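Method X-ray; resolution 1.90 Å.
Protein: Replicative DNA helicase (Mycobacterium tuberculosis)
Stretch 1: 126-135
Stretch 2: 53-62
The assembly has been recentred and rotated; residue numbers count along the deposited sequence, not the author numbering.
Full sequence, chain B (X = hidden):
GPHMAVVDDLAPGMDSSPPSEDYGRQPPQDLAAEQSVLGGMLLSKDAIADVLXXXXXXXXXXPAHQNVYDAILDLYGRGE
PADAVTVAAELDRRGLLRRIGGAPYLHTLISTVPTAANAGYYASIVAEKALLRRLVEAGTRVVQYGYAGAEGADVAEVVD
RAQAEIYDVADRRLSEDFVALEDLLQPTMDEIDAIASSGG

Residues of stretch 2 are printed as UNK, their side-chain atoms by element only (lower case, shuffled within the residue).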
# COMPACT_ATOMS: atom_id res chain seq x y z
N VAL B 126 -31.83 21.50 -9.33
CA VAL B 126 -30.73 20.60 -9.00
C VAL B 126 -29.41 21.37 -8.88
O VAL B 126 -28.62 21.10 -7.99
CB VAL B 126 -30.62 19.40 -9.99
CG1 VAL B 126 -29.41 18.53 -9.65
CG2 VAL B 126 -31.89 18.52 -9.94
N ALA B 127 -29.19 22.32 -9.79
CA ALA B 127 -27.99 23.17 -9.81
C ALA B 127 -27.90 24.09 -8.58
O ALA B 127 -26.82 24.24 -8.00
CB ALA B 127 -27.96 23.99 -11.08
N GLU B 128 -29.01 24.71 -8.20
CA GLU B 128 -29.09 25.53 -7.01
C GLU B 128 -28.75 24.73 -5.75
O GLU B 128 -27.94 25.18 -4.93
CB GLU B 128 -30.47 26.16 -6.87
CG GLU B 128 -30.44 27.66 -6.87
CD GLU B 128 -31.76 28.29 -6.49
OE1 GLU B 128 -32.46 27.72 -5.61
OE2 GLU B 128 -32.10 29.35 -7.06
N LYS B 129 -29.34 23.54 -5.62
CA LYS B 129 -29.08 22.66 -4.49
C LYS B 129 -27.64 22.17 -4.48
O LYS B 129 -27.02 22.04 -3.39
CB LYS B 129 -30.08 21.49 -4.48
CG LYS B 129 -31.54 21.94 -4.37
CD LYS B 129 -31.90 22.55 -3.02
CE LYS B 129 -33.36 23.00 -3.00
NZ LYS B 129 -33.74 23.54 -1.65
N ALA B 130 -27.08 21.93 -5.66
CA ALA B 130 -25.69 21.55 -5.78
C ALA B 130 -24.79 22.71 -5.31
O ALA B 130 -23.87 22.48 -4.54
CB ALA B 130 -25.34 21.12 -7.18
N LEU B 131 -25.08 23.93 -5.77
CA LEU B 131 -24.33 25.13 -5.32
C LEU B 131 -24.28 25.21 -3.80
O LEU B 131 -23.19 25.26 -3.21
CB LEU B 131 -24.91 26.42 -5.92
CG LEU B 131 -24.06 27.70 -5.82
CD1 LEU B 131 -22.60 27.42 -6.19
CD2 LEU B 131 -24.62 28.79 -6.71
N LEU B 132 -25.45 25.18 -3.18
CA LEU B 132 -25.59 25.20 -1.73
C LEU B 132 -24.89 24.05 -0.99
O LEU B 132 -24.24 24.29 0.05
CB LEU B 132 -27.06 25.29 -1.34
CG LEU B 132 -27.80 26.55 -1.80
CD1 LEU B 132 -29.29 26.38 -1.60
CD2 LEU B 132 -27.28 27.78 -1.04
N ARG B 133 -25.00 22.83 -1.51
CA ARG B 133 -24.26 21.69 -0.96
C ARG B 133 -22.76 21.86 -1.01
O ARG B 133 -22.07 21.50 -0.06
CB ARG B 133 -24.62 20.36 -1.65
CG ARG B 133 -25.25 19.36 -0.74
CD ARG B 133 -25.40 17.92 -1.29
NE ARG B 133 -25.03 17.71 -2.70
CZ ARG B 133 -25.77 18.04 -3.77
NH1 ARG B 133 -26.94 18.66 -3.65
NH2 ARG B 133 -25.30 17.76 -4.98
N ARG B 134 -22.25 22.35 -2.14
CA ARG B 134 -20.81 22.59 -2.28
C ARG B 134 -20.31 23.67 -1.32
O ARG B 134 -19.16 23.62 -0.88
CB ARG B 134 -20.44 22.92 -3.73
CG ARG B 134 -20.21 21.65 -4.53
CD ARG B 134 -20.11 21.86 -6.02
NE ARG B 134 -20.28 20.57 -6.70
CZ ARG B 134 -20.11 20.36 -8.01
NH1 ARG B 134 -19.75 21.36 -8.81
NH2 ARG B 134 -20.29 19.14 -8.51
N LEU B 135 -21.19 24.61 -0.99
CA LEU B 135 -20.91 25.65 -0.01
C LEU B 135 -20.81 25.07 1.40
O LEU B 135 -19.82 25.30 2.09
CB LEU B 135 -21.98 26.73 -0.10
CG LEU B 135 -21.63 28.17 0.27
CD1 LEU B 135 -20.30 28.62 -0.34
CD2 LEU B 135 -22.75 29.06 -0.19
N UNK B 53 -26.63 22.74 -20.13
CA UNK B 53 -26.42 24.18 -19.88
C UNK B 53 -26.27 24.50 -18.40
O UNK B 53 -25.60 25.47 -18.03
c UNK B 53 -27.61 24.98 -20.39
c UNK B 53 -27.63 25.47 -22.81
o UNK B 53 -28.52 26.07 -23.48
c UNK B 53 -28.10 24.56 -21.74
o UNK B 53 -26.40 25.61 -22.98
N UNK B 54 -26.91 23.71 -17.56
CA UNK B 54 -27.04 24.06 -16.15
C UNK B 54 -26.24 23.19 -15.20
O UNK B 54 -25.77 23.67 -14.17
c UNK B 54 -32.01 25.74 -18.32
c UNK B 54 -28.51 24.02 -15.75
n UNK B 54 -31.66 25.63 -17.03
n UNK B 54 -32.90 26.64 -18.69
c UNK B 54 -30.72 24.64 -16.51
c UNK B 54 -29.34 25.15 -16.28
n UNK B 54 -31.47 24.94 -19.23
N UNK B 55 -26.09 21.91 -15.53
CA UNK B 55 -25.47 20.96 -14.63
C UNK B 55 -24.02 20.64 -14.96
O UNK B 55 -23.60 20.69 -16.12
c UNK B 55 -28.32 18.43 -13.78
c UNK B 55 -27.77 20.64 -12.77
c UNK B 55 -26.28 19.65 -14.55
c UNK B 55 -27.72 19.78 -14.03
N UNK B 56 -23.27 20.29 -13.91
CA UNK B 56 -21.88 19.87 -14.00
C UNK B 56 -21.79 18.48 -13.39
O UNK B 56 -22.68 18.11 -12.62
c UNK B 56 -22.21 23.43 -16.52
c UNK B 56 -20.99 20.85 -13.21
n UNK B 56 -21.39 22.66 -15.80
n UNK B 56 -22.73 22.95 -17.64
c UNK B 56 -20.76 23.05 -14.54
n UNK B 56 -22.51 24.67 -16.15
c UNK B 56 -21.36 22.35 -13.31
N UNK B 57 -20.75 17.68 -13.73
CA UNK B 57 -20.49 16.43 -12.99
C UNK B 57 -20.50 16.62 -11.47
O UNK B 57 -19.96 17.60 -10.97
c UNK B 57 -18.57 17.11 -14.34
c UNK B 57 -19.78 17.86 -14.83
c UNK B 57 -19.09 15.98 -13.46
N UNK B 58 -21.14 15.70 -10.76
CA UNK B 58 -21.18 15.76 -9.30
C UNK B 58 -22.39 16.46 -8.71
O UNK B 58 -22.59 16.42 -7.50
N UNK B 59 -23.22 17.07 -9.56
CA UNK B 59 -24.38 17.86 -9.10
C UNK B 59 -25.53 17.05 -8.47
O UNK B 59 -26.36 17.58 -7.71
c UNK B 59 -24.06 20.06 -10.38
c UNK B 59 -24.89 18.77 -10.22
o UNK B 59 -23.19 20.36 -9.53
o UNK B 59 -24.29 20.79 -11.36
N UNK B 60 -25.58 15.76 -8.76
CA UNK B 60 -26.65 14.92 -8.21
C UNK B 60 -26.25 14.47 -6.81
O UNK B 60 -25.14 14.01 -6.62
c UNK B 60 -26.93 14.57 -11.48
c UNK B 60 -29.71 14.38 -11.59
c UNK B 60 -27.61 14.94 -12.65
c UNK B 60 -28.99 14.84 -12.71
c UNK B 60 -27.63 14.08 -10.38
c UNK B 60 -29.02 14.02 -10.44
c UNK B 60 -26.90 13.72 -9.12
N UNK B 61 -27.15 14.64 -5.85
CA UNK B 61 -26.91 14.16 -4.49
C UNK B 61 -26.88 12.64 -4.44
O UNK B 61 -25.98 12.04 -3.85
o UNK B 61 -26.90 12.67 1.75
c UNK B 61 -27.69 14.17 -2.09
c UNK B 61 -27.95 14.69 -3.49
c UNK B 61 -26.24 14.01 -0.12
c UNK B 61 -28.33 12.80 -0.18
c UNK B 61 -27.15 13.16 0.49
c UNK B 61 -26.51 14.50 -1.40
c UNK B 61 -28.58 13.30 -1.47
N UNK B 62 -27.88 12.00 -5.05
CA UNK B 62 -27.97 10.54 -5.01
C UNK B 62 -27.01 9.90 -6.01
O UNK B 62 -27.07 10.21 -7.20
c UNK B 62 -31.19 5.82 -5.05
n UNK B 62 -31.08 4.65 -5.67
n UNK B 62 -31.53 5.86 -3.76
c UNK B 62 -31.08 8.29 -5.14
c UNK B 62 -29.40 10.10 -5.30
c UNK B 62 -29.79 8.82 -4.60
n UNK B 62 -30.96 6.95 -5.72
O HOH W 1 -28.20 18.90 -6.42

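Position 53 carries three carbons, the third bearing two oxygens: a carboxylate on a two-carbon arm, so Glu-53. It makes no contact with the helix 126-135.

Position 54 has three carbons, a nitrogen, then a carbon with two more nitrogens, a guanidinium: Arg-54. Its end leads away from the helix, and its backbone does the touching, with O 3.8 Å from CB of Ala-127.

Position 55 has four carbons forked at the second and no polar atom, which makes it Leu-55. Its CD2 lies 3.8 Å from Ala-127 CB and 4.1 Å from Val-126 CG1, a small apolar patch at the start of this helical segment.

Position 56 again ends in a carbon with three nitrogens around it, hence Arg-56; this end leads away from the helix, and the residue opens a four-residue turn.

At position 57 three carbons close a ring onto the backbone nitrogen: Pro-57. Its CA-to-CB bond points away from the helix, and its carbonyl makes the contact: Arg-134 NH2 donates a 2.9 Å hydrogen bond to Pro-57 O, near the guanidinium plane.

Position 58 has no side-chain atoms and is Gly-58. With phi/psi of 93/-7, a CB would be jammed against the preceding carbonyl oxygen, and it would also sit 2.7 Å from Arg-134 NH2, a clash. Backbone and neighbour both call for glycine.

Position 59 shows two carbons, the second with two oxygens, a short carboxylate: Asp-59. OD2 accepts a 2.8 Å hydrogen bond from Arg-56 N, bracing the type II turn. OD1 lies 3.3 Å from Arg-134 NH2, over the guanidinium face, a salt bridge of charges alone, and 3.3 Å from Ala-130 CB, whose small methyl faces the loop where the backbones come close.

Position 60 is one carbon and a ring of six carbons, Phe-60; its CA-to-CB bond points away from the helix though the ring end comes nearer, and its backbone C lies 3.9 Å from Arg-133 NH2.

Position 61 adds an oxygen to such a ring, so Tyr-61; Arg-133 CD meets its CD2 obliquely at 3.6 Å.

Position 62, with three carbons, a nitrogen and a carbon carrying two more, is Arg-62, out of the helix's reach and N-cap of a following helix.

The rule is arginines reading a loop's carbonyls. Arg-134 takes Pro-57 O, while Arg-133 NH2 donates to Asp-59 O at 2.9 Å. Water 1 adds a bridge, donating to Asp-59 O (2.6 Å) and Val-126 O (2.7 Å) and accepting from Arg-133 NH1 (3.1 Å). Alanines permit close approach, Leu-55 supplies apolar packing, and Asp-59 links the turn, through OD2, to the charge of Arg-134, through OD1.

Stretch 2 (53-62) ERLRPGDFYR
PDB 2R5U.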